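Local atomic coordinates of uncharacterized protein (Bacteroides uniformis, PDB entry 4JPQ), a protein that is of unknown function but probably binds carbohydrate through a family 9 carbohydrate-binding domain. Residues 70-75 with 85-89; 147-151 with 188-192. All blocks are in the same frame, centred on the assembly; numbering follows the deposited sequence.

Contact 1. Residues 70-75 with 85-89; sequences EASVRA and WEDAC
The salt bridge from R74 to D87 is the strongest link here: NH1 of R74 lies 2.7 Å from OD1 of D87. R74 reaches it with a side chain extended through chi1 to chi3 (all t), chi4 near -87° turning the guanidinium, and D87 meets it with chi1 m. The same NH1 passes 3.7 Å from the carbonyl O of E86 and 4.4 Å from OE1 of E86, too far for a second salt bridge; E86 is paired instead with R83. One backbone hydrogen bond joins the segments, from N of A88 to O of R74 at 3.1 Å. It sets the register, with CA of R74 4.9 Å from CA of D87 and CA of V73 5.4 Å from CA of A88. V73 to R74 are extended, while 85-86 ends a 3-10 turn and D87 (phi/psi -81/172) straightens the chain toward strand 89-95. CG of D87 also packs 3.5 Å from CA of A75. Further out, the methyl of A88 points at the strand: CB is 4.1 Å from CA of V73, 4.4 Å from its CG1 and 3.5 Å from OE2 of E70. E70 has chi1 p, and its OE2 is held by W155 and K185. The chain turns a corner at A71, so E70 belongs to strand 61-70 of the main sheet while the residues beyond run in the small sheet of 72-75 and 146-150. Taking the R74 guanidinium and the amides of V76 and A77, the D87 carboxylate joins the end of strand 72-75 to the loop before 89-95, in a carbohydrate-binding family 9 domain of the CBD9-like clan.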
loop_
_atom_site.group_PDB
_atom_site.type_symbol
_atom_site.label_atom_id
_atom_site.label_comp_id
_atom_site.label_asym_id
_atom_site.label_seq_id
_atom_site.Cartn_x
_atom_site.Cartn_y
_atom_site.Cartn_z
ATOM N N GLU A 70 10.758 6.574 -10.883
ATOM C CA GLU A 70 12.076 6.153 -10.331
ATOM C C GLU A 70 13.078 5.709 -11.387
ATOM O O GLU A 70 12.708 5.453 -12.533
ATOM C CB GLU A 70 11.912 5.058 -9.265
ATOM C CG GLU A 70 11.167 3.815 -9.724
ATOM C CD GLU A 70 10.989 2.776 -8.622
ATOM O OE1 GLU A 70 11.917 2.562 -7.803
ATOM O OE2 GLU A 70 9.915 2.134 -8.594
ATOM N N ALA A 71 14.345 5.608 -10.970
ATOM C CA ALA A 71 15.478 5.287 -11.872
ATOM C C ALA A 71 15.531 3.859 -12.406
ATOM O O ALA A 71 16.240 3.608 -13.384
ATOM C CB ALA A 71 16.816 5.664 -11.230
ATOM N N SER A 72 14.832 2.929 -11.754
ATOM C CA SER A 72 14.765 1.534 -12.213
ATOM C C SER A 72 13.573 0.798 -11.620
ATOM O O SER A 72 13.067 1.187 -10.566
ATOM C CB SER A 72 16.060 0.762 -11.899
ATOM O OG SER A 72 16.260 0.571 -10.508
ATOM N N VAL A 73 13.155 -0.260 -12.316
ATOM C CA VAL A 73 12.050 -1.130 -11.892
ATOM C C VAL A 73 12.447 -2.596 -12.021
ATOM O O VAL A 73 13.310 -2.942 -12.825
ATOM C CB VAL A 73 10.745 -0.850 -12.661
ATOM C CG1 VAL A 73 10.223 0.536 -12.314
ATOM C CG2 VAL A 73 10.919 -0.983 -14.167
ATOM N N ARG A 74 11.781 -3.444 -11.245
ATOM C CA ARG A 74 12.103 -4.875 -11.146
ATOM C C ARG A 74 10.885 -5.624 -10.611
ATOM O O ARG A 74 10.168 -5.077 -9.794
ATOM C CB ARG A 74 13.271 -5.012 -10.166
ATOM C CG ARG A 74 13.807 -6.405 -9.883
ATOM C CD ARG A 74 14.893 -6.327 -8.812
ATOM N NE ARG A 74 15.582 -7.603 -8.596
ATOM C CZ ARG A 74 15.203 -8.584 -7.772
ATOM N NH1 ARG A 74 14.095 -8.510 -7.019
ATOM N NH2 ARG A 74 15.950 -9.680 -7.699
ATOM N N ALA A 75 10.654 -6.847 -11.078
ATOM C CA ALA A 75 9.518 -7.680 -10.607
ATOM C C ALA A 75 9.810 -9.161 -10.811
ATOM O O ALA A 75 9.248 -9.805 -11.682
ATOM C CB ALA A 75 8.235 -7.277 -11.296
ATOM N N TRP A 85 9.014 -7.005 -1.601
ATOM C CA TRP A 85 9.784 -5.868 -1.054
ATOM C C TRP A 85 11.156 -5.683 -1.743
ATOM O O TRP A 85 11.740 -4.588 -1.682
ATOM C CB TRP A 85 9.952 -5.990 0.477
ATOM C CG TRP A 85 10.709 -7.208 0.873
ATOM C CD1 TRP A 85 12.051 -7.326 0.974
ATOM C CD2 TRP A 85 10.168 -8.499 1.154
ATOM N NE1 TRP A 85 12.400 -8.616 1.298
ATOM C CE2 TRP A 85 11.259 -9.358 1.429
ATOM C CE3 TRP A 85 8.865 -9.024 1.193
ATOM C CZ2 TRP A 85 11.091 -10.715 1.755
ATOM C CZ3 TRP A 85 8.689 -10.371 1.520
ATOM C CH2 TRP A 85 9.800 -11.204 1.798
ATOM N N GLU A 86 11.672 -6.756 -2.351
ATOM C CA GLU A 86 12.941 -6.709 -3.111
ATOM C C GLU A 86 12.792 -6.072 -4.478
ATOM O O GLU A 86 13.748 -5.479 -4.995
ATOM C CB GLU A 86 13.508 -8.104 -3.287
ATOM C CG GLU A 86 13.828 -8.796 -1.975
ATOM C CD GLU A 86 14.393 -10.168 -2.167
ATOM O OE1 GLU A 86 14.204 -10.772 -3.250
ATOM O OE2 GLU A 86 15.026 -10.639 -1.216
ATOM N N ASP A 87 11.607 -6.246 -5.062
ATOM C CA ASP A 87 11.219 -5.664 -6.344
ATOM C C ASP A 87 10.781 -4.210 -6.078
ATOM O O ASP A 87 10.711 -3.793 -4.919
ATOM C CB ASP A 87 10.040 -6.468 -6.937
ATOM C CG ASP A 87 10.398 -7.909 -7.238
ATOM O OD1 ASP A 87 11.510 -8.159 -7.746
ATOM O OD2 ASP A 87 9.552 -8.808 -7.028
ATOM N N ALA A 88 10.532 -3.437 -7.145
ATOM C CA ALA A 88 9.993 -2.060 -7.019
ATOM C C ALA A 88 8.611 -2.270 -6.437
ATOM O O ALA A 88 7.756 -2.893 -7.077
ATOM C CB ALA A 88 9.911 -1.351 -8.360
ATOM N N CYS A 89 8.406 -1.760 -5.228
ATOM C CA CYS A 89 7.232 -2.089 -4.444
ATOM C C CYS A 89 6.627 -0.927 -3.689
ATOM O O CYS A 89 7.358 -0.138 -3.096
ATOM C CB CYS A 89 7.699 -3.155 -3.450
ATOM S SG CYS A 89 6.506 -3.807 -2.280
#

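Contact 2. Residues 147-151 with 188-192; sequences EERLG and DKLQT
This is a surface contact between a strand and a loop of the CBD9-like beta fold: strand 146-150, which pairs antiparallel with 72-75, faces the irregular connection between strands 178-186 and 195-197. The backbones stay well apart, with CA of E148 7.1 Å from CA of L190 and CA of L150 8.0 Å from CA of Q191, so side chains span the gap, E148 and L150 from the strand and Q191 from the loop. E148 points its CA-to-CB bond at the loop and extends with chi1 and chi2 both t. Its OE2 takes the amide hydrogen of Q191, N to OE2 2.7 Å, and also bonds to the hydroxyl of S72 on the neighbouring strand, so one carboxylate oxygen links loop and two-stranded sheet. OE2 of E148 further lies 3.4 Å from CA of L190 and 3.8 Å from CD2 of L190. The loop bends here: L190 is extended (-76/165), whereas Q191 has helical backbone angles (-54/-43). Next to the hydrogen bond, L150 (chi1 m, chi2 t) sets its CD2 3.8 Å from CD of Q191.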
loop_
_atom_site.group_PDB
_atom_site.type_symbol
_atom_site.label_atom_id
_atom_site.label_comp_id
_atom_site.label_asym_id
_atom_site.label_seq_id
_atom_site.Cartn_x
_atom_site.Cartn_y
_atom_site.Cartn_z
ATOM N N GLU A 147 13.237 -9.235 -14.857
ATOM C CA GLU A 147 14.498 -8.795 -14.233
ATOM C C GLU A 147 14.607 -7.275 -14.315
ATOM O O GLU A 147 13.963 -6.645 -15.157
ATOM C CB GLU A 147 15.717 -9.450 -14.902
ATOM C CG GLU A 147 15.841 -10.956 -14.629
ATOM C CD GLU A 147 16.159 -11.292 -13.166
ATOM O OE1 GLU A 147 16.772 -10.476 -12.431
ATOM O OE2 GLU A 147 15.775 -12.393 -12.734
ATOM N N GLU A 148 15.418 -6.700 -13.439
ATOM C CA GLU A 148 15.547 -5.249 -13.359
ATOM C C GLU A 148 15.781 -4.553 -14.714
ATOM O O GLU A 148 16.637 -4.973 -15.462
ATOM C CB GLU A 148 16.657 -4.849 -12.364
ATOM C CG GLU A 148 16.763 -3.343 -12.121
ATOM C CD GLU A 148 17.677 -2.964 -10.975
ATOM O OE1 GLU A 148 18.636 -3.702 -10.697
ATOM O OE2 GLU A 148 17.423 -1.909 -10.350
ATOM N N ARG A 149 14.996 -3.506 -14.999
ATOM C CA ARG A 149 15.148 -2.659 -16.187
ATOM C C ARG A 149 15.604 -1.273 -15.721
ATOM O O ARG A 149 14.855 -0.550 -15.044
ATOM C CB ARG A 149 13.844 -2.510 -16.948
ATOM C CG ARG A 149 13.224 -3.800 -17.470
ATOM C CD ARG A 149 11.842 -3.481 -18.021
ATOM N NE ARG A 149 11.013 -4.661 -18.238
ATOM C CZ ARG A 149 9.696 -4.644 -18.474
ATOM N NH1 ARG A 149 8.995 -3.497 -18.518
ATOM N NH2 ARG A 149 9.055 -5.801 -18.658
ATOM N N LEU A 150 16.835 -0.919 -16.087
ATOM C CA LEU A 150 17.440 0.370 -15.756
ATOM C C LEU A 150 16.886 1.434 -16.688
ATOM O O LEU A 150 16.634 1.151 -17.866
ATOM C CB LEU A 150 18.975 0.310 -15.890
ATOM C CG LEU A 150 19.692 -0.736 -15.025
ATOM C CD1 LEU A 150 21.179 -0.782 -15.315
ATOM C CD2 LEU A 150 19.448 -0.475 -13.540
ATOM N N GLY A 151 16.731 2.651 -16.162
ATOM C CA GLY A 151 16.203 3.792 -16.904
ATOM C C GLY A 151 14.992 4.354 -16.197
ATOM O O GLY A 151 14.214 3.599 -15.595
ATOM N N ASP A 188 14.391 -3.368 -2.170
ATOM C CA ASP A 188 15.637 -3.849 -1.561
ATOM C C ASP A 188 16.702 -4.284 -2.564
ATOM O O ASP A 188 17.864 -3.969 -2.354
ATOM C CB ASP A 188 15.390 -4.966 -0.508
ATOM C CG ASP A 188 14.647 -4.469 0.762
ATOM O OD1 ASP A 188 14.021 -3.388 0.752
ATOM O OD2 ASP A 188 14.679 -5.194 1.780
ATOM N N LYS A 189 16.308 -4.964 -3.644
ATOM C CA LYS A 189 17.261 -5.459 -4.669
ATOM C C LYS A 189 17.376 -4.604 -5.951
ATOM O O LYS A 189 17.947 -5.041 -6.965
ATOM C CB LYS A 189 17.007 -6.947 -4.976
ATOM C CG LYS A 189 17.504 -7.889 -3.872
ATOM C CD LYS A 189 17.661 -9.332 -4.346
ATOM C CE LYS A 189 18.524 -10.157 -3.402
ATOM N NZ LYS A 189 18.904 -11.456 -4.031
ATOM N N LEU A 190 16.856 -3.376 -5.899
ATOM C CA LEU A 190 16.995 -2.413 -7.006
ATOM C C LEU A 190 18.412 -1.859 -6.993
ATOM O O LEU A 190 19.110 -1.984 -6.004
ATOM C CB LEU A 190 16.000 -1.242 -6.872
ATOM C CG LEU A 190 14.511 -1.536 -7.034
ATOM C CD1 LEU A 190 13.709 -0.278 -6.785
ATOM C CD2 LEU A 190 14.181 -2.076 -8.420
ATOM N N GLN A 191 18.809 -1.222 -8.091
ATOM C CA GLN A 191 20.136 -0.590 -8.240
ATOM C C GLN A 191 20.432 0.388 -7.100
ATOM O O GLN A 191 21.558 0.421 -6.601
ATOM C CB GLN A 191 20.221 0.164 -9.578
ATOM C CG GLN A 191 21.592 0.750 -9.919
ATOM C CD GLN A 191 21.610 1.579 -11.196
ATOM O OE1 GLN A 191 22.475 1.390 -12.045
ATOM N NE2 GLN A 191 20.656 2.488 -11.341
ATOM N N THR A 192 19.431 1.197 -6.740
ATOM C CA THR A 192 19.513 2.170 -5.651
ATOM C C THR A 192 18.366 1.865 -4.676
ATOM O O THR A 192 17.245 2.373 -4.848
ATOM C CB THR A 192 19.422 3.625 -6.167
ATOM O OG1 THR A 192 20.252 3.782 -7.314
ATOM C CG2 THR A 192 19.872 4.610 -5.081
#

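In the fold
Contact 1 closes before contact 2 opens along the chain, yet their centres lie only 6 Å apart, on the same side of the molecule. They share the small antiparallel sheet: contact 1 uses strand 72-75 and contact 2 its neighbour 146-150, joined by V73 O to R149 N at 2.8 Å. Strand 72-75 meets both loops, strand 146-150 the loop 188-192; L190 of contact 2 packs on contact 1, its CD2 3.5 Å from CB of R74 and its CD1 3.5 Å from OE1 of E70. Contact 1 is the buried part and contact 2 the exposed one. Together they tie the two-stranded sheet to the loops before 89-95 and after 178-186, strands paired in the main sheet.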